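Monovalent Na+/H+ antiporter subunit G (Dietzia sp. DQ12-45-1b, PDB 7D3U) is a small membrane subunit of a multisubunit Mrp antiporter complex that probably takes part in exchanging sodium ions for protons across the bacterial membrane. Local coordinates at residues I42-I54 and V70-A82. Sequence-based numbering, arbitrary orientation.
Sequences IGAAAGLGLVFVI and VAVAAILQFASSA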
loop_
_atom_site.group_PDB
_atom_site.type_symbol
_atom_site.label_atom_id
_atom_site.label_comp_id
_atom_site.label_asym_id
_atom_site.label_seq_id
_atom_site.Cartn_x
_atom_site.Cartn_y
_atom_site.Cartn_z
ATOM N N ILE E 42 -38.770 -2.991 -34.862
ATOM C CA ILE E 42 -37.524 -2.260 -34.651
ATOM C C ILE E 42 -36.613 -2.385 -35.865
ATOM O O ILE E 42 -36.009 -1.399 -36.298
ATOM C CB ILE E 42 -36.829 -2.748 -33.368
ATOM C CG1 ILE E 42 -37.576 -2.243 -32.136
ATOM C CG2 ILE E 42 -35.386 -2.280 -33.332
ATOM C CD1 ILE E 42 -37.882 -0.773 -32.173
ATOM N N GLY E 43 -36.504 -3.588 -36.434
ATOM C CA GLY E 43 -35.655 -3.778 -37.598
ATOM C C GLY E 43 -35.948 -2.807 -38.722
ATOM O O GLY E 43 -35.049 -2.443 -39.484
ATOM N N ALA E 44 -37.198 -2.368 -38.840
ATOM C CA ALA E 44 -37.559 -1.369 -39.836
ATOM C C ALA E 44 -37.428 0.051 -39.302
ATOM O O ALA E 44 -36.914 0.928 -40.004
ATOM C CB ALA E 44 -38.987 -1.609 -40.329
ATOM N N ALA E 45 -37.875 0.295 -38.068
ATOM C CA ALA E 45 -37.887 1.657 -37.545
ATOM C C ALA E 45 -36.475 2.182 -37.323
ATOM O O ALA E 45 -36.111 3.248 -37.832
ATOM C CB ALA E 45 -38.692 1.712 -36.249
ATOM N N ALA E 46 -35.660 1.445 -36.563
ATOM C CA ALA E 46 -34.309 1.903 -36.256
ATOM C C ALA E 46 -33.460 2.080 -37.505
ATOM O O ALA E 46 -32.480 2.830 -37.471
ATOM C CB ALA E 46 -33.627 0.925 -35.300
ATOM N N GLY E 47 -33.811 1.419 -38.602
ATOM C CA GLY E 47 -33.086 1.603 -39.841
ATOM C C GLY E 47 -33.581 2.798 -40.627
ATOM O O GLY E 47 -32.802 3.706 -40.938
ATOM N N LEU E 48 -34.877 2.809 -40.952
ATOM C CA LEU E 48 -35.430 3.884 -41.768
ATOM C C LEU E 48 -35.296 5.235 -41.081
ATOM O O LEU E 48 -34.819 6.202 -41.687
ATOM C CB LEU E 48 -36.892 3.597 -42.106
ATOM C CG LEU E 48 -37.157 2.375 -42.987
ATOM C CD1 LEU E 48 -38.652 2.141 -43.109
ATOM C CD2 LEU E 48 -36.527 2.508 -44.364
ATOM N N GLY E 49 -35.747 5.336 -39.828
ATOM C CA GLY E 49 -35.677 6.611 -39.136
ATOM C C GLY E 49 -34.264 7.152 -39.049
ATOM O O GLY E 49 -34.031 8.342 -39.269
ATOM N N LEU E 50 -33.297 6.282 -38.757
ATOM C CA LEU E 50 -31.925 6.750 -38.611
ATOM C C LEU E 50 -31.323 7.145 -39.954
ATOM O O LEU E 50 -30.590 8.135 -40.036
ATOM C CB LEU E 50 -31.069 5.689 -37.926
ATOM C CG LEU E 50 -29.635 6.135 -37.640
ATOM C CD1 LEU E 50 -29.614 7.523 -37.049
ATOM C CD2 LEU E 50 -28.930 5.172 -36.715
ATOM N N VAL E 51 -31.619 6.398 -41.018
ATOM C CA VAL E 51 -31.126 6.794 -42.335
ATOM C C VAL E 51 -31.721 8.136 -42.738
ATOM O O VAL E 51 -31.030 9.002 -43.296
ATOM C CB VAL E 51 -31.431 5.699 -43.373
ATOM C CG1 VAL E 51 -31.269 6.240 -44.783
ATOM C CG2 VAL E 51 -30.522 4.506 -43.151
ATOM N N PHE E 52 -33.007 8.341 -42.437
ATOM C CA PHE E 52 -33.650 9.614 -42.742
ATOM C C PHE E 52 -32.994 10.754 -41.975
ATOM O O PHE E 52 -32.716 11.817 -42.539
ATOM C CB PHE E 52 -35.140 9.539 -42.416
ATOM C CG PHE E 52 -35.986 9.090 -43.566
ATOM C CD1 PHE E 52 -36.219 9.927 -44.639
ATOM C CD2 PHE E 52 -36.548 7.829 -43.576
ATOM C CE1 PHE E 52 -36.995 9.513 -45.698
ATOM C CE2 PHE E 52 -37.323 7.411 -44.630
ATOM C CZ PHE E 52 -37.548 8.253 -45.693
ATOM N N VAL E 53 -32.742 10.548 -40.681
ATOM C CA VAL E 53 -32.117 11.593 -39.874
ATOM C C VAL E 53 -30.712 11.895 -40.378
ATOM O O VAL E 53 -30.304 13.058 -40.453
ATOM C CB VAL E 53 -32.114 11.196 -38.388
ATOM C CG1 VAL E 53 -31.379 12.230 -37.572
ATOM C CG2 VAL E 53 -33.533 11.070 -37.879
ATOM N N ILE E 54 -29.957 10.858 -40.748
ATOM C CA ILE E 54 -28.597 11.068 -41.236
ATOM C C ILE E 54 -28.614 11.881 -42.524
ATOM O O ILE E 54 -27.874 12.862 -42.671
ATOM C CB ILE E 54 -27.881 9.719 -41.432
ATOM C CG1 ILE E 54 -27.543 9.099 -40.080
ATOM C CG2 ILE E 54 -26.622 9.898 -42.257
ATOM C CD1 ILE E 54 -26.831 10.028 -39.148
ATOM N N VAL E 70 -21.274 9.354 -45.508
ATOM C CA VAL E 70 -22.710 9.216 -45.338
ATOM C C VAL E 70 -23.282 8.167 -46.283
ATOM O O VAL E 70 -24.176 7.406 -45.904
ATOM C CB VAL E 70 -23.415 10.578 -45.526
ATOM C CG1 VAL E 70 -24.881 10.392 -45.878
ATOM C CG2 VAL E 70 -23.276 11.413 -44.270
ATOM N N ALA E 71 -22.763 8.097 -47.511
ATOM C CA ALA E 71 -23.186 7.052 -48.436
ATOM C C ALA E 71 -22.853 5.666 -47.904
ATOM O O ALA E 71 -23.612 4.717 -48.125
ATOM C CB ALA E 71 -22.540 7.265 -49.804
ATOM N N VAL E 72 -21.725 5.527 -47.207
ATOM C CA VAL E 72 -21.402 4.254 -46.570
ATOM C C VAL E 72 -22.220 4.073 -45.299
ATOM O O VAL E 72 -22.685 2.965 -44.994
ATOM C CB VAL E 72 -19.890 4.177 -46.293
ATOM C CG1 VAL E 72 -19.574 3.044 -45.332
ATOM C CG2 VAL E 72 -19.124 4.008 -47.590
ATOM N N ALA E 73 -22.413 5.161 -44.548
ATOM C CA ALA E 73 -23.107 5.074 -43.270
ATOM C C ALA E 73 -24.554 4.639 -43.448
ATOM O O ALA E 73 -25.088 3.904 -42.616
ATOM C CB ALA E 73 -23.039 6.415 -42.543
ATOM N N ALA E 74 -25.209 5.082 -44.520
ATOM C CA ALA E 74 -26.608 4.716 -44.730
ATOM C C ALA E 74 -26.756 3.216 -44.955
ATOM O O ALA E 74 -27.604 2.558 -44.336
ATOM C CB ALA E 74 -27.182 5.501 -45.909
ATOM N N ILE E 75 -25.935 2.657 -45.847
ATOM C CA ILE E 75 -25.989 1.224 -46.118
ATOM C C ILE E 75 -25.631 0.434 -44.868
ATOM O O ILE E 75 -26.258 -0.591 -44.559
ATOM C CB ILE E 75 -25.061 0.873 -47.293
ATOM C CG1 ILE E 75 -25.447 1.678 -48.532
ATOM C CG2 ILE E 75 -25.113 -0.615 -47.585
ATOM C CD1 ILE E 75 -24.530 1.457 -49.711
ATOM N N LEU E 76 -24.619 0.894 -44.127
ATOM C CA LEU E 76 -24.237 0.193 -42.908
ATOM C C LEU E 76 -25.349 0.247 -41.869
ATOM O O LEU E 76 -25.600 -0.741 -41.176
ATOM C CB LEU E 76 -22.943 0.778 -42.349
ATOM C CG LEU E 76 -21.686 0.427 -43.143
ATOM C CD1 LEU E 76 -20.444 0.809 -42.366
ATOM C CD2 LEU E 76 -21.668 -1.050 -43.495
ATOM N N GLN E 77 -26.041 1.384 -41.764
ATOM C CA GLN E 77 -27.154 1.493 -40.830
ATOM C C GLN E 77 -28.274 0.537 -41.202
ATOM O O GLN E 77 -28.839 -0.133 -40.334
ATOM C CB GLN E 77 -27.676 2.926 -40.795
ATOM C CG GLN E 77 -26.704 3.920 -40.209
ATOM C CD GLN E 77 -27.228 5.338 -40.258
ATOM O OE1 GLN E 77 -28.061 5.675 -41.091
ATOM N NE2 GLN E 77 -26.739 6.179 -39.363
ATOM N N PHE E 78 -28.607 0.461 -42.491
ATOM C CA PHE E 78 -29.657 -0.456 -42.923
ATOM C C PHE E 78 -29.291 -1.898 -42.591
ATOM O O PHE E 78 -30.060 -2.615 -41.932
ATOM C CB PHE E 78 -29.912 -0.293 -44.420
ATOM C CG PHE E 78 -30.910 0.773 -44.750
ATOM C CD1 PHE E 78 -32.115 0.839 -44.077
ATOM C CD2 PHE E 78 -30.644 1.714 -45.729
ATOM C CE1 PHE E 78 -33.036 1.819 -44.374
ATOM C CE2 PHE E 78 -31.563 2.696 -46.030
ATOM C CZ PHE E 78 -32.761 2.749 -45.351
ATOM N N ALA E 79 -28.107 -2.334 -43.030
ATOM C CA ALA E 79 -27.700 -3.716 -42.802
ATOM C C ALA E 79 -27.595 -4.031 -41.315
ATOM O O ALA E 79 -27.969 -5.126 -40.878
ATOM C CB ALA E 79 -26.371 -3.991 -43.504
ATOM N N SER E 80 -27.117 -3.076 -40.513
ATOM C CA SER E 80 -26.936 -3.336 -39.091
ATOM C C SER E 80 -28.268 -3.378 -38.361
ATOM O O SER E 80 -28.476 -4.233 -37.497
ATOM C CB SER E 80 -26.013 -2.283 -38.482
ATOM O OG SER E 80 -26.715 -1.086 -38.205
ATOM N N SER E 81 -29.191 -2.474 -38.695
ATOM C CA SER E 81 -30.507 -2.519 -38.078
ATOM C C SER E 81 -31.285 -3.756 -38.494
ATOM O O SER E 81 -32.176 -4.188 -37.758
ATOM C CB SER E 81 -31.309 -1.269 -38.432
ATOM O OG SER E 81 -32.607 -1.329 -37.872
ATOM N N ALA E 82 -30.969 -4.336 -39.652
ATOM C CA ALA E 82 -31.577 -5.613 -40.006
ATOM C C ALA E 82 -30.964 -6.754 -39.200
ATOM O O ALA E 82 -31.679 -7.526 -38.544
ATOM C CB ALA E 82 -31.429 -5.869 -41.502
#
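Residues 42-54 and 70-82 are helical and run antiparallel at 166°, their axes 8.3 Å apart at closest approach. The nearest CA pairs are Gly47-Phe78, 5.0 Å apart, and Gly43-Ala82. At Gly43 and Gly47 the backbone itself forms the contact surface.

Ser81 is a knob in the hole formed by Ile42, Gly43, Ala46 and Gly47. With chi1 at 178°, OG swings opposite the Ser81 N and into this hole, where it donates a hydrogen bond to Gly43 O, at 3.1 Å. The hydroxyl comes from above the carbonyl plane, with a C=O...OG angle of 111°. The bond gives the proton of this buried hydroxyl an acceptor on the other helix.

One turn away, the Phe78 ring lies against Val51. Val51 CG2 sits over the ring centre in a CH-pi contact, 3.6 Å from the centroid. Leu48 CD2 meets the ring edge at CE1. Cutting Phe78 back to an alanine is likely to leave the Val51 and Leu48 methyl groups without their aromatic partner and to open a gap beside Gly47.

Gln77 has an extended chain beyond CG, and its amide lies among aliphatic groups of Leu50, Val51 and Ile54, with OE1 3.4 Å from Val51 CG2 and NE2 near Leu50 CG. Farther along, Ile54 CG2 packs on Val70 CG1 at 4.0 Å.

Subunit F packs on Gln77 through its Thr66, and the cation antiporter chain packs on Phe78 through its Phe18. The contact joins helices 35-60 and 68-95 as an antiparallel helical hairpin, both arms of which are predicted to span the membrane, closely packed through small residues, within the three-helix subunit G.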